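Local coordinates for Blo t 1 allergen (Blomia tropicalis, PDB 5JT8), which is a mite allergen that probably acts as a papain-like cysteine protease, made as a proenzyme with an inhibitory propeptide, at residues A[118-130]-A[147-159]. Residues are numbered along the deposited sequence; the frame is centred on the assembly and turned at random.
With NO3 (nitrate ion), chain I.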
loop_
_atom_site.group_PDB
_atom_site.type_symbol
_atom_site.label_atom_id
_atom_site.label_comp_id
_atom_site.label_asym_id
_atom_site.label_seq_id
_atom_site.Cartn_x
_atom_site.Cartn_y
_atom_site.Cartn_z
ATOM N N ASP A 118 -12.351 -0.657 13.311
ATOM C CA ASP A 118 -11.052 -1.261 13.044
ATOM C C ASP A 118 -11.258 -2.717 12.608
ATOM O O ASP A 118 -11.553 -3.570 13.439
ATOM C CB ASP A 118 -10.166 -1.172 14.304
ATOM C CG ASP A 118 -8.708 -1.541 14.045
ATOM O OD1 ASP A 118 -8.404 -2.100 12.976
ATOM O OD2 ASP A 118 -7.865 -1.269 14.919
ATOM N N TRP A 119 -11.117 -3.007 11.315
ATOM C CA TRP A 119 -11.270 -4.387 10.855
ATOM C C TRP A 119 -10.287 -5.351 11.540
ATOM O O TRP A 119 -10.574 -6.544 11.653
ATOM C CB TRP A 119 -11.115 -4.482 9.335
ATOM C CG TRP A 119 -12.363 -4.163 8.602
ATOM C CD1 TRP A 119 -12.575 -3.093 7.763
ATOM C CD2 TRP A 119 -13.591 -4.903 8.625
ATOM N NE1 TRP A 119 -13.857 -3.131 7.270
ATOM C CE2 TRP A 119 -14.503 -4.228 7.782
ATOM C CE3 TRP A 119 -14.017 -6.061 9.295
ATOM C CZ2 TRP A 119 -15.806 -4.677 7.571
ATOM C CZ3 TRP A 119 -15.316 -6.506 9.097
ATOM C CH2 TRP A 119 -16.203 -5.809 8.244
ATOM N N ARG A 120 -9.152 -4.845 12.025
ATOM C CA ARG A 120 -8.209 -5.702 12.763
ATOM C C ARG A 120 -8.833 -6.318 14.020
ATOM O O ARG A 120 -8.354 -7.333 14.535
ATOM C CB ARG A 120 -6.964 -4.925 13.182
ATOM C CG ARG A 120 -6.120 -4.357 12.053
ATOM C CD ARG A 120 -4.963 -3.532 12.625
ATOM N NE ARG A 120 -5.456 -2.389 13.392
ATOM C CZ ARG A 120 -4.685 -1.458 13.945
ATOM N NH1 ARG A 120 -3.366 -1.526 13.820
ATOM N NH2 ARG A 120 -5.237 -0.448 14.624
ATOM N N GLN A 121 -9.891 -5.689 14.523
ATOM C CA GLN A 121 -10.544 -6.164 15.732
ATOM C C GLN A 121 -11.826 -6.904 15.421
ATOM O O GLN A 121 -12.329 -7.635 16.262
ATOM C CB GLN A 121 -10.837 -5.001 16.690
ATOM C CG GLN A 121 -9.624 -4.599 17.517
ATOM C CD GLN A 121 -9.812 -3.291 18.245
ATOM O OE1 GLN A 121 -10.769 -3.118 18.999
ATOM N NE2 GLN A 121 -8.893 -2.356 18.031
ATOM N N LYS A 122 -12.357 -6.714 14.218
ATOM C CA LYS A 122 -13.617 -7.354 13.848
ATOM C C LYS A 122 -13.373 -8.681 13.124
ATOM O O LYS A 122 -14.289 -9.485 12.914
ATOM C CB LYS A 122 -14.456 -6.419 12.965
ATOM C CG LYS A 122 -14.528 -4.984 13.463
ATOM C CD LYS A 122 -15.825 -4.315 13.050
ATOM C CE LYS A 122 -16.997 -4.838 13.882
ATOM N NZ LYS A 122 -18.281 -4.141 13.566
ATOM N N ALA A 123 -12.124 -8.903 12.744
ATOM C CA ALA A 123 -11.781 -10.028 11.909
ATOM C C ALA A 123 -10.317 -10.327 12.120
ATOM O O ALA A 123 -9.552 -9.458 12.556
ATOM C CB ALA A 123 -12.072 -9.721 10.430
ATOM N N ARG A 124 -9.929 -11.563 11.844
ATOM C CA ARG A 124 -8.529 -11.914 11.931
ATOM C C ARG A 124 -7.974 -11.615 10.565
ATOM O O ARG A 124 -8.175 -12.387 9.646
ATOM C CB ARG A 124 -8.322 -13.385 12.318
ATOM C CG ARG A 124 -7.592 -13.568 13.652
ATOM C CD ARG A 124 -7.151 -15.018 13.907
ATOM N NE ARG A 124 -8.045 -15.995 13.288
ATOM C CZ ARG A 124 -7.651 -16.921 12.415
ATOM N NH1 ARG A 124 -6.371 -17.005 12.067
ATOM N NH2 ARG A 124 -8.534 -17.770 11.894
ATOM N N LEU A 125 -7.336 -10.460 10.415
ATOM C CA LEU A 125 -6.756 -10.095 9.130
ATOM C C LEU A 125 -5.460 -10.846 8.980
ATOM O O LEU A 125 -4.920 -11.349 9.968
ATOM C CB LEU A 125 -6.532 -8.592 9.031
ATOM C CG LEU A 125 -7.852 -7.832 9.085
ATOM C CD1 LEU A 125 -7.605 -6.338 8.895
ATOM C CD2 LEU A 125 -8.815 -8.385 8.036
ATOM N N THR A 126 -4.963 -10.946 7.754
ATOM C CA THR A 126 -3.757 -11.732 7.531
ATOM C C THR A 126 -2.534 -10.924 7.944
ATOM O O THR A 126 -2.597 -9.701 8.103
ATOM C CB THR A 126 -3.633 -12.191 6.060
ATOM O OG1 THR A 126 -3.566 -11.047 5.204
ATOM C CG2 THR A 126 -4.839 -13.056 5.667
ATOM N N ARG A 127 -1.424 -11.621 8.129
ATOM C CA ARG A 127 -0.201 -10.992 8.602
ATOM C C ARG A 127 0.349 -9.977 7.622
ATOM O O ARG A 127 0.098 -10.052 6.421
ATOM C CB ARG A 127 0.860 -12.058 8.900
ATOM C CG ARG A 127 0.507 -12.955 10.078
ATOM C CD ARG A 127 1.725 -13.738 10.551
ATOM N NE ARG A 127 1.890 -13.690 12.008
ATOM C CZ ARG A 127 2.348 -12.633 12.682
ATOM N NH1 ARG A 127 2.681 -11.514 12.040
ATOM N NH2 ARG A 127 2.463 -12.690 14.002
ATOM N N ILE A 128 1.113 -9.032 8.152
ATOM C CA ILE A 128 1.687 -7.959 7.359
ATOM C C ILE A 128 2.720 -8.520 6.382
ATOM O O ILE A 128 3.546 -9.350 6.755
ATOM C CB ILE A 128 2.313 -6.885 8.284
ATOM C CG1 ILE A 128 1.203 -6.048 8.944
ATOM C CG2 ILE A 128 3.296 -6.006 7.536
ATOM C CD1 ILE A 128 0.517 -5.080 8.003
ATOM N N ARG A 129 2.658 -8.075 5.128
ATOM C CA ARG A 129 3.575 -8.556 4.091
ATOM C C ARG A 129 4.679 -7.547 3.822
ATOM O O ARG A 129 4.622 -6.410 4.295
ATOM C CB ARG A 129 2.823 -8.840 2.791
ATOM C CG ARG A 129 1.472 -9.530 2.951
ATOM C CD ARG A 129 1.576 -10.880 3.680
ATOM N NE ARG A 129 0.329 -11.651 3.576
ATOM C CZ ARG A 129 0.067 -12.760 4.266
ATOM N NH1 ARG A 129 0.957 -13.242 5.125
ATOM N NH2 ARG A 129 -1.087 -13.391 4.094
ATOM N N GLN A 130 5.666 -7.947 3.029
ATOM C CA GLN A 130 6.791 -7.067 2.703
ATOM C C GLN A 130 7.124 -7.113 1.211
ATOM O O GLN A 130 7.598 -8.127 0.726
ATOM C CB GLN A 130 8.027 -7.456 3.522
ATOM C CG GLN A 130 9.127 -6.403 3.499
ATOM C CD GLN A 130 10.177 -6.600 4.590
ATOM O OE1 GLN A 130 10.293 -7.676 5.196
ATOM N NE2 GLN A 130 10.952 -5.550 4.844
ATOM N N GLU A 147 -7.810 -10.989 0.662
ATOM C CA GLU A 147 -7.589 -11.845 1.813
ATOM C C GLU A 147 -8.476 -11.407 2.993
ATOM O O GLU A 147 -9.059 -12.250 3.667
ATOM C CB GLU A 147 -6.098 -11.855 2.200
ATOM C CG GLU A 147 -5.188 -12.478 1.131
ATOM C CD GLU A 147 -3.702 -12.421 1.481
ATOM O OE1 GLU A 147 -3.338 -11.897 2.556
ATOM O OE2 GLU A 147 -2.886 -12.912 0.676
ATOM N N SER A 148 -8.608 -10.099 3.209
ATOM C CA SER A 148 -9.487 -9.573 4.259
ATOM C C SER A 148 -10.924 -10.045 4.095
ATOM O O SER A 148 -11.579 -10.457 5.052
ATOM C CB SER A 148 -9.475 -8.038 4.258
ATOM O OG SER A 148 -8.186 -7.572 4.567
ATOM N N LEU A 149 -11.417 -9.952 2.869
ATOM C CA LEU A 149 -12.785 -10.366 2.579
ATOM C C LEU A 149 -12.997 -11.854 2.842
ATOM O O LEU A 149 -14.054 -12.230 3.344
ATOM C CB LEU A 149 -13.152 -10.019 1.134
ATOM C CG LEU A 149 -13.226 -8.518 0.862
ATOM C CD1 LEU A 149 -13.605 -8.210 -0.603
ATOM C CD2 LEU A 149 -14.213 -7.851 1.816
ATOM N N TYR A 150 -12.011 -12.704 2.520
ATOM C CA TYR A 150 -12.164 -14.139 2.798
ATOM C C TYR A 150 -12.201 -14.385 4.294
ATOM O O TYR A 150 -12.905 -15.279 4.775
ATOM C CB TYR A 150 -11.048 -14.973 2.138
ATOM C CG TYR A 150 -11.387 -15.288 0.701
ATOM C CD1 TYR A 150 -12.117 -16.427 0.371
ATOM C CD2 TYR A 150 -11.030 -14.422 -0.312
ATOM C CE1 TYR A 150 -12.465 -16.699 -0.941
ATOM C CE2 TYR A 150 -11.365 -14.683 -1.631
ATOM C CZ TYR A 150 -12.084 -15.820 -1.940
ATOM O OH TYR A 150 -12.421 -16.082 -3.250
ATOM N N SER A 151 -11.463 -13.582 5.046
ATOM C CA SER A 151 -11.484 -13.732 6.506
ATOM C C SER A 151 -12.841 -13.239 7.029
ATOM O O SER A 151 -13.522 -13.920 7.791
ATOM C CB SER A 151 -10.332 -12.950 7.151
ATOM O OG SER A 151 -10.276 -13.192 8.549
ATOM N N ILE A 152 -13.235 -12.056 6.575
ATOM C CA ILE A 152 -14.471 -11.441 7.025
ATOM C C ILE A 152 -15.723 -12.283 6.682
ATOM O O ILE A 152 -16.557 -12.545 7.548
ATOM C CB ILE A 152 -14.607 -10.037 6.433
ATOM C CG1 ILE A 152 -13.498 -9.130 6.985
ATOM C CG2 ILE A 152 -15.965 -9.464 6.769
ATOM C CD1 ILE A 152 -13.395 -7.778 6.277
ATOM N N GLN A 153 -15.840 -12.745 5.441
ATOM C CA GLN A 153 -17.083 -13.392 5.012
ATOM C C GLN A 153 -17.056 -14.912 5.143
ATOM O O GLN A 153 -18.099 -15.551 5.196
ATOM C CB GLN A 153 -17.408 -12.970 3.571
ATOM C CG GLN A 153 -17.623 -11.475 3.483
ATOM C CD GLN A 153 -18.055 -11.007 2.116
ATOM O OE1 GLN A 153 -17.226 -10.755 1.244
ATOM N NE2 GLN A 153 -19.352 -10.855 1.929
ATOM N N LYS A 154 -15.875 -15.504 5.231
ATOM C CA LYS A 154 -15.813 -16.963 5.268
ATOM C C LYS A 154 -14.960 -17.479 6.417
ATOM O O LYS A 154 -14.869 -18.671 6.606
ATOM C CB LYS A 154 -15.283 -17.511 3.923
ATOM C CG LYS A 154 -16.136 -17.129 2.715
ATOM C CD LYS A 154 -15.464 -17.478 1.378
ATOM C CE LYS A 154 -15.755 -18.910 0.926
ATOM N NZ LYS A 154 -17.220 -19.177 0.783
ATOM N N GLN A 155 -14.361 -16.579 7.200
ATOM C CA GLN A 155 -13.457 -16.979 8.289
ATOM C C GLN A 155 -12.403 -17.929 7.745
ATOM O O GLN A 155 -12.099 -18.949 8.355
ATOM C CB GLN A 155 -14.217 -17.639 9.461
ATOM C CG GLN A 155 -15.318 -16.774 10.100
ATOM C CD GLN A 155 -16.557 -16.613 9.204
ATOM O OE1 GLN A 155 -17.121 -17.596 8.717
ATOM N NE2 GLN A 155 -16.968 -15.371 8.977
ATOM N N GLN A 156 -11.893 -17.620 6.554
ATOM C CA GLN A 156 -10.784 -18.378 5.972
ATOM C C GLN A 156 -9.562 -17.484 5.895
ATOM O O GLN A 156 -9.637 -16.361 5.392
ATOM C CB GLN A 156 -11.127 -18.912 4.570
ATOM C CG GLN A 156 -12.170 -20.020 4.541
ATOM C CD GLN A 156 -12.617 -20.378 3.116
ATOM O OE1 GLN A 156 -12.122 -19.822 2.142
ATOM N NE2 GLN A 156 -13.563 -21.308 3.005
ATOM N N SER A 157 -8.440 -17.983 6.392
ATOM C CA SER A 157 -7.180 -17.256 6.289
ATOM C C SER A 157 -6.396 -17.813 5.111
ATOM O O SER A 157 -5.966 -18.959 5.132
ATOM C CB SER A 157 -6.357 -17.377 7.577
ATOM O OG SER A 157 -7.111 -16.933 8.685
ATOM N N ILE A 158 -6.224 -17.000 4.079
ATOM C CA ILE A 158 -5.445 -17.417 2.926
ATOM C C ILE A 158 -4.362 -16.395 2.641
ATOM O O ILE A 158 -4.484 -15.200 2.971
ATOM C CB ILE A 158 -6.325 -17.599 1.682
ATOM C CG1 ILE A 158 -7.004 -16.277 1.331
ATOM C CG2 ILE A 158 -7.368 -18.692 1.917
ATOM C CD1 ILE A 158 -8.117 -16.399 0.305
ATOM N N GLU A 159 -3.280 -16.883 2.059
ATOM C CA GLU A 159 -2.216 -16.023 1.602
ATOM C C GLU A 159 -2.134 -16.160 0.088
ATOM O O GLU A 159 -1.767 -17.220 -0.428
ATOM C CB GLU A 159 -0.886 -16.394 2.249
ATOM C CG GLU A 159 0.228 -15.459 1.842
ATOM C CD GLU A 159 1.517 -15.723 2.578
ATOM O OE1 GLU A 159 1.567 -16.685 3.380
ATOM O OE2 GLU A 159 2.483 -14.962 2.344
HETATM N N NO3 I . -1.642 -15.337 6.606
HETATM O O1 NO3 I . -1.833 -14.831 7.751
HETATM O O2 NO3 I . -2.613 -15.829 5.956
HETATM O O3 NO3 I . -0.475 -15.355 6.108
HETATM O O HOH W 1 -6.387 -14.239 8.932
HETATM O O HOH W 2 -12.267 -13.264 11.067
HETATM O O HOH W 3 -6.058 -9.822 5.758
HETATM O O HOH W 4 -2.054 -9.575 2.578
#
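Glu-147 holds the loop through one oxygen. Its OE1 accepts from Thr-126 OG1 at 2.8 Å, nearly along the C-O direction, and from Arg-129 NH2 at 3.1 Å in a fairly straight salt bridge (N-H...O 163°). OE1 lies close to the guanidinium plane, whereas NH2 comes from above the carboxylate plane, the two groups being turned 83° apart. OE2 serves Leu-160 N, so this buried carboxylate is gripped at both oxygens. Glu-159 meets Arg-129 differently: its carboxylate lies almost parallel to the guanidinium, and its CG sits over one face, 3.3 Å from NH2. The charge contact there, Arg-129 NH1 to Glu-159 OE2, is long. A nitrate, probably from the crystallisation liquor, takes the guanidinium edge.

Farther along, Ser-151 OG donates to Arg-124 O at a short 2.5 Å. Set anti to its own backbone N (chi1 -175°), OG reaches the loop carbonyl from above the carbonyl plane. One water joins that carbonyl to Ser-157 OG.

Ile-152 CD1 stands over the six-membered ring of Trp-119 in a CH-pi contact, 3.6 Å from the centroid, while its CG1 rests on Ala-123 CB, whose lone methyl suits so close an approach. The arrangement ties the loop that follows the short helix 119-122 to the segment after helix 139-154 and to the last turns of that helix, the central one of the papain-like L domain.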